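Local coordinates for sugar ABC transporter substrate-binding protein (Treponema pallidum subsp. pallidum, PDB 5U2P), which probably serves as the periplasmic ligand-binding component of an ABC transporter, with a ligand that has not been firmly identified, at residues V32-S44 and P86-A98. Numbering follows the deposited sequence.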
loop_
_atom_site.group_PDB
_atom_site.type_symbol
_atom_site.label_atom_id
_atom_site.label_comp_id
_atom_site.label_asym_id
_atom_site.label_seq_id
_atom_site.Cartn_x
_atom_site.Cartn_y
_atom_site.Cartn_z
ATOM N N VAL A 32 -16.517 30.166 -13.778
ATOM C CA VAL A 32 -16.247 29.158 -14.792
ATOM C C VAL A 32 -17.093 27.918 -14.542
ATOM O O VAL A 32 -17.863 27.866 -13.583
ATOM C CB VAL A 32 -14.763 28.738 -14.814
ATOM C CG1 VAL A 32 -14.285 28.547 -16.248
ATOM C CG2 VAL A 32 -13.896 29.760 -14.099
ATOM N N ARG A 33 -16.931 26.921 -15.409
ATOM C CA ARG A 33 -17.584 25.635 -15.245
ATOM C C ARG A 33 -16.519 24.542 -15.235
ATOM O O ARG A 33 -15.449 24.695 -15.839
ATOM C CB ARG A 33 -18.595 25.386 -16.364
ATOM C CG ARG A 33 -19.698 26.431 -16.452
ATOM C CD ARG A 33 -20.425 26.359 -17.791
ATOM N NE ARG A 33 -20.963 25.024 -18.052
ATOM C CZ ARG A 33 -21.552 24.658 -19.187
ATOM N NH1 ARG A 33 -21.685 25.524 -20.184
ATOM N NH2 ARG A 33 -22.008 23.419 -19.327
ATOM N N LEU A 34 -16.822 23.467 -14.517
ATOM C CA LEU A 34 -15.996 22.263 -14.502
ATOM C C LEU A 34 -16.882 21.030 -14.451
ATOM O O LEU A 34 -17.820 20.961 -13.656
ATOM C CB LEU A 34 -15.055 22.248 -13.302
ATOM C CG LEU A 34 -13.595 22.675 -13.440
ATOM C CD1 LEU A 34 -12.855 22.256 -12.181
ATOM C CD2 LEU A 34 -12.912 22.089 -14.672
ATOM N N SER A 35 -16.584 20.053 -15.297
ATOM C CA SER A 35 -17.275 18.788 -15.264
ATOM C C SER A 35 -16.360 17.742 -14.635
ATOM O O SER A 35 -15.143 17.769 -14.821
ATOM C CB SER A 35 -17.699 18.356 -16.675
ATOM O OG SER A 35 -16.585 18.290 -17.537
ATOM N N VAL A 36 -16.980 16.826 -13.906
ATOM C CA VAL A 36 -16.281 15.775 -13.189
ATOM C C VAL A 36 -16.936 14.419 -13.426
ATOM O O VAL A 36 -18.158 14.308 -13.490
ATOM C CB VAL A 36 -16.248 16.082 -11.677
ATOM C CG1 VAL A 36 -15.484 15.017 -10.926
ATOM C CG2 VAL A 36 -15.633 17.447 -11.444
ATOM N N LEU A 37 -16.107 13.392 -13.568
ATOM C CA LEU A 37 -16.564 12.005 -13.618
ATOM C C LEU A 37 -15.997 11.272 -12.411
ATOM O O LEU A 37 -14.796 11.331 -12.158
ATOM C CB LEU A 37 -16.094 11.307 -14.897
ATOM C CG LEU A 37 -16.788 10.007 -15.281
ATOM C CD1 LEU A 37 -18.144 10.293 -15.903
ATOM C CD2 LEU A 37 -15.903 9.197 -16.223
ATOM N N ILE A 38 -16.845 10.568 -11.682
ATOM C CA ILE A 38 -16.409 9.870 -10.472
ATOM C C ILE A 38 -17.178 8.564 -10.263
ATOM O O ILE A 38 -18.268 8.383 -10.803
ATOM C CB ILE A 38 -16.594 10.765 -9.235
ATOM C CG1 ILE A 38 -15.885 10.160 -8.018
ATOM C CG2 ILE A 38 -18.084 11.003 -8.968
ATOM C CD1 ILE A 38 -16.003 10.985 -6.768
ATOM N N ARG A 39 -16.595 7.648 -9.496
ATOM C CA ARG A 39 -17.271 6.410 -9.125
ATOM C C ARG A 39 -18.385 6.712 -8.138
ATOM O O ARG A 39 -18.215 7.505 -7.214
ATOM C CB ARG A 39 -16.292 5.403 -8.508
ATOM C CG ARG A 39 -15.345 4.725 -9.498
ATOM C CD ARG A 39 -14.423 3.742 -8.785
ATOM N NE ARG A 39 -13.225 3.414 -9.562
ATOM C CZ ARG A 39 -13.018 2.270 -10.215
ATOM N NH1 ARG A 39 -13.925 1.300 -10.214
ATOM N NH2 ARG A 39 -11.882 2.096 -10.877
ATOM N N GLU A 40 -19.524 6.070 -8.350
ATOM C CA GLU A 40 -20.691 6.235 -7.495
ATOM C C GLU A 40 -20.328 6.137 -6.011
ATOM O O GLU A 40 -20.584 7.062 -5.243
ATOM C CB GLU A 40 -21.738 5.180 -7.865
ATOM C CG GLU A 40 -23.033 5.244 -7.078
ATOM C CD GLU A 40 -24.010 4.161 -7.498
ATOM O OE1 GLU A 40 -23.556 3.114 -8.009
ATOM O OE2 GLU A 40 -25.230 4.358 -7.324
ATOM N N LYS A 41 -19.691 5.035 -5.620
ATOM C CA LYS A 41 -19.406 4.787 -4.203
ATOM C C LYS A 41 -18.270 5.648 -3.675
ATOM O O LYS A 41 -18.002 5.653 -2.481
ATOM C CB LYS A 41 -19.068 3.312 -3.966
ATOM C CG LYS A 41 -20.220 2.348 -4.222
ATOM C CD LYS A 41 -19.844 0.922 -3.832
ATOM C CE LYS A 41 -21.030 -0.025 -3.932
ATOM N NZ LYS A 41 -21.444 -0.234 -5.345
ATOM N N HIS A 42 -17.601 6.376 -4.559
ATOM C CA HIS A 42 -16.504 7.241 -4.141
ATOM C C HIS A 42 -16.938 8.704 -4.079
ATOM O O HIS A 42 -16.158 9.568 -3.675
ATOM C CB HIS A 42 -15.308 7.077 -5.085
ATOM C CG HIS A 42 -14.613 5.758 -4.945
ATOM N ND1 HIS A 42 -13.624 5.339 -5.809
ATOM C CD2 HIS A 42 -14.770 4.760 -4.042
ATOM C CE1 HIS A 42 -13.197 4.143 -5.441
ATOM N NE2 HIS A 42 -13.876 3.769 -4.372
ATOM N N TYR A 43 -18.173 8.983 -4.494
ATOM C CA TYR A 43 -18.709 10.348 -4.443
ATOM C C TYR A 43 -19.221 10.620 -3.043
ATOM O O TYR A 43 -20.426 10.703 -2.803
ATOM C CB TYR A 43 -19.815 10.544 -5.480
ATOM C CG TYR A 43 -20.308 11.973 -5.611
ATOM C CD1 TYR A 43 -19.430 13.050 -5.516
ATOM C CD2 TYR A 43 -21.648 12.243 -5.860
ATOM C CE1 TYR A 43 -19.880 14.356 -5.649
ATOM C CE2 TYR A 43 -22.107 13.540 -5.995
ATOM C CZ TYR A 43 -21.220 14.594 -5.891
ATOM O OH TYR A 43 -21.682 15.886 -6.020
ATOM N N SER A 44 -18.277 10.744 -2.121
ATOM C CA SER A 44 -18.581 10.849 -0.703
ATOM C C SER A 44 -19.127 12.218 -0.323
ATOM O O SER A 44 -19.102 13.162 -1.120
ATOM C CB SER A 44 -17.319 10.563 0.108
ATOM O OG SER A 44 -16.305 11.508 -0.206
ATOM N N PRO A 86 -15.285 14.096 -19.128
ATOM C CA PRO A 86 -15.298 15.338 -18.334
ATOM C C PRO A 86 -13.909 15.936 -18.086
ATOM O O PRO A 86 -12.897 15.290 -18.336
ATOM C CB PRO A 86 -15.953 14.890 -17.027
ATOM C CG PRO A 86 -16.904 13.857 -17.473
ATOM C CD PRO A 86 -16.119 13.062 -18.489
ATOM N N ASP A 87 -13.872 17.176 -17.602
ATOM C CA ASP A 87 -12.607 17.898 -17.429
ATOM C C ASP A 87 -11.711 17.248 -16.361
ATOM O O ASP A 87 -10.481 17.237 -16.485
ATOM C CB ASP A 87 -12.856 19.359 -17.037
ATOM C CG ASP A 87 -13.814 20.085 -17.974
ATOM O OD1 ASP A 87 -13.703 19.952 -19.207
ATOM O OD2 ASP A 87 -14.676 20.827 -17.455
ATOM N N VAL A 88 -12.339 16.768 -15.293
ATOM C CA VAL A 88 -11.665 16.089 -14.194
ATOM C C VAL A 88 -12.255 14.692 -14.057
ATOM O O VAL A 88 -13.474 14.543 -14.044
ATOM C CB VAL A 88 -11.807 16.865 -12.878
ATOM C CG1 VAL A 88 -11.226 16.076 -11.700
ATOM C CG2 VAL A 88 -11.124 18.209 -13.025
ATOM N N VAL A 89 -11.394 13.675 -13.976
ATOM C CA VAL A 89 -11.863 12.293 -13.892
ATOM C C VAL A 89 -11.155 11.561 -12.762
ATOM O O VAL A 89 -9.947 11.729 -12.541
ATOM C CB VAL A 89 -11.690 11.543 -15.250
ATOM C CG1 VAL A 89 -12.514 12.229 -16.320
ATOM C CG2 VAL A 89 -10.221 11.461 -15.676
ATOM N N GLU A 90 -11.916 10.751 -12.032
ATOM C CA GLU A 90 -11.342 9.855 -11.046
ATOM C C GLU A 90 -10.501 8.779 -11.738
ATOM O O GLU A 90 -10.901 8.233 -12.768
ATOM C CB GLU A 90 -12.432 9.198 -10.177
ATOM C CG GLU A 90 -11.824 8.263 -9.151
ATOM C CD GLU A 90 -12.825 7.523 -8.296
ATOM O OE1 GLU A 90 -14.033 7.809 -8.382
ATOM O OE2 GLU A 90 -12.382 6.647 -7.523
ATOM N N VAL A 91 -9.328 8.500 -11.178
ATOM C CA VAL A 91 -8.465 7.445 -11.686
ATOM C C VAL A 91 -7.960 6.595 -10.541
ATOM O O VAL A 91 -7.892 7.037 -9.405
ATOM C CB VAL A 91 -7.250 8.004 -12.480
ATOM C CG1 VAL A 91 -7.723 8.730 -13.749
ATOM C CG2 VAL A 91 -6.409 8.929 -11.607
ATOM N N SER A 92 -7.610 5.355 -10.870
ATOM C CA SER A 92 -6.963 4.449 -9.940
ATOM C C SER A 92 -5.449 4.544 -10.083
ATOM O O SER A 92 -4.886 4.250 -11.141
ATOM C CB SER A 92 -7.428 3.011 -10.183
ATOM O OG SER A 92 -8.797 2.857 -9.829
ATOM N N LEU A 93 -4.807 4.978 -9.010
ATOM C CA LEU A 93 -3.357 5.046 -8.931
ATOM C C LEU A 93 -2.862 3.719 -8.374
ATOM O O LEU A 93 -3.594 3.066 -7.640
ATOM C CB LEU A 93 -2.924 6.214 -8.036
ATOM C CG LEU A 93 -3.350 7.580 -8.603
ATOM C CD1 LEU A 93 -3.290 8.671 -7.534
ATOM C CD2 LEU A 93 -2.504 7.973 -9.810
ATOM N N PRO A 94 -1.623 3.314 -8.715
ATOM C CA PRO A 94 -0.697 4.046 -9.588
ATOM C C PRO A 94 -0.846 3.728 -11.075
ATOM O O PRO A 94 -0.294 4.452 -11.910
ATOM C CB PRO A 94 0.677 3.600 -9.079
ATOM C CG PRO A 94 0.449 2.210 -8.568
ATOM C CD PRO A 94 -0.964 2.188 -8.025
ATOM N N SER A 95 -1.581 2.679 -11.423
ATOM C CA SER A 95 -1.483 2.148 -12.785
ATOM C C SER A 95 -2.466 2.736 -13.808
ATOM O O SER A 95 -2.350 2.462 -14.997
ATOM C CB SER A 95 -1.630 0.628 -12.744
ATOM O OG SER A 95 -0.483 0.043 -12.136
ATOM N N LEU A 96 -3.402 3.557 -13.357
ATOM C CA LEU A 96 -4.328 4.292 -14.231
ATOM C C LEU A 96 -5.138 3.405 -15.177
ATOM O O LEU A 96 -5.398 3.792 -16.318
ATOM C CB LEU A 96 -3.579 5.341 -15.056
ATOM C CG LEU A 96 -2.683 6.293 -14.276
ATOM C CD1 LEU A 96 -1.945 7.178 -15.228
ATOM C CD2 LEU A 96 -3.486 7.141 -13.305
ATOM N N HIS A 97 -5.558 2.239 -14.698
ATOM C CA HIS A 97 -6.322 1.308 -15.530
ATOM C C HIS A 97 -5.600 1.009 -16.857
ATOM O O HIS A 97 -6.254 0.811 -17.878
ATOM C CB HIS A 97 -7.717 1.873 -15.853
ATOM C CG HIS A 97 -8.429 2.519 -14.697
ATOM N ND1 HIS A 97 -8.415 3.884 -14.478
ATOM C CD2 HIS A 97 -9.232 1.997 -13.738
ATOM C CE1 HIS A 97 -9.156 4.168 -13.422
ATOM N NE2 HIS A 97 -9.665 3.041 -12.953
ATOM N N ALA A 98 -4.268 1.017 -16.844
ATOM C CA ALA A 98 -3.451 0.742 -18.037
ATOM C C ALA A 98 -3.622 1.770 -19.165
ATOM O O ALA A 98 -3.169 1.541 -20.300
ATOM C CB ALA A 98 -3.751 -0.661 -18.564
#
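Glu90 reaches across from strand 88-92 to take over where the backbone ladder with strand 33-39 stops. Its CG lies anti to the backbone N (chi1 180°) and the chain runs on extended, which carries the carboxylate to the end of the neighbouring strand. There OE1 accepts the backbone N of Arg39 at 2.8 Å, nearly along its C-O axis, in place of a main-chain carbonyl. OE2 meets ND1 of His42 at the edge of the imidazole, a very short hydrogen bond of 2.5 Å, and also accepts NE2 of Gln307, from the next strand, 307-311. With both oxygens engaged, rotation of the carboxylate should be well restricted.

The Arg39 chain, extended from CG to NE, crosses Glu90 at about a right angle, the guanidinium and carboxylate planes 69° apart; NE to OE2 is only a long salt bridge. Arg39 NH2 goes further, to a weak bond with Ser92 OG and to the edge of the His97 ring, 3.2 Å from His97 NE2.

At the other end, Ser35 and Asp87 pair in both directions. Ser35 OG, held between its own backbone N and carbonyl carbon (chi1 57°), accepts Asp87 N at 2.9 Å, while Asp87 OD2 receives Ser35 N at 3.0 Å from above the carboxylate plane. Arg317 forms a salt bridge with that same oxygen.

Between these ends, Val88 N to Ser35 O, Leu37 N to Val88 O and Glu90 N to Leu37 O make a regular parallel ladder. Val36 and Val88 lie side by side on one face; on the other, Leu37 CB packs against Pro86 CG (3.7 Å) and Val89 CG1. Strand 33-39 lies between parallel strands 61-67 and 88-92, linked by beta-alpha-beta crossovers through helices 45-58 and 72-81; with 307-311 antiparallel beyond 88-92, the order is consistent with the type II periplasmic binding protein fold.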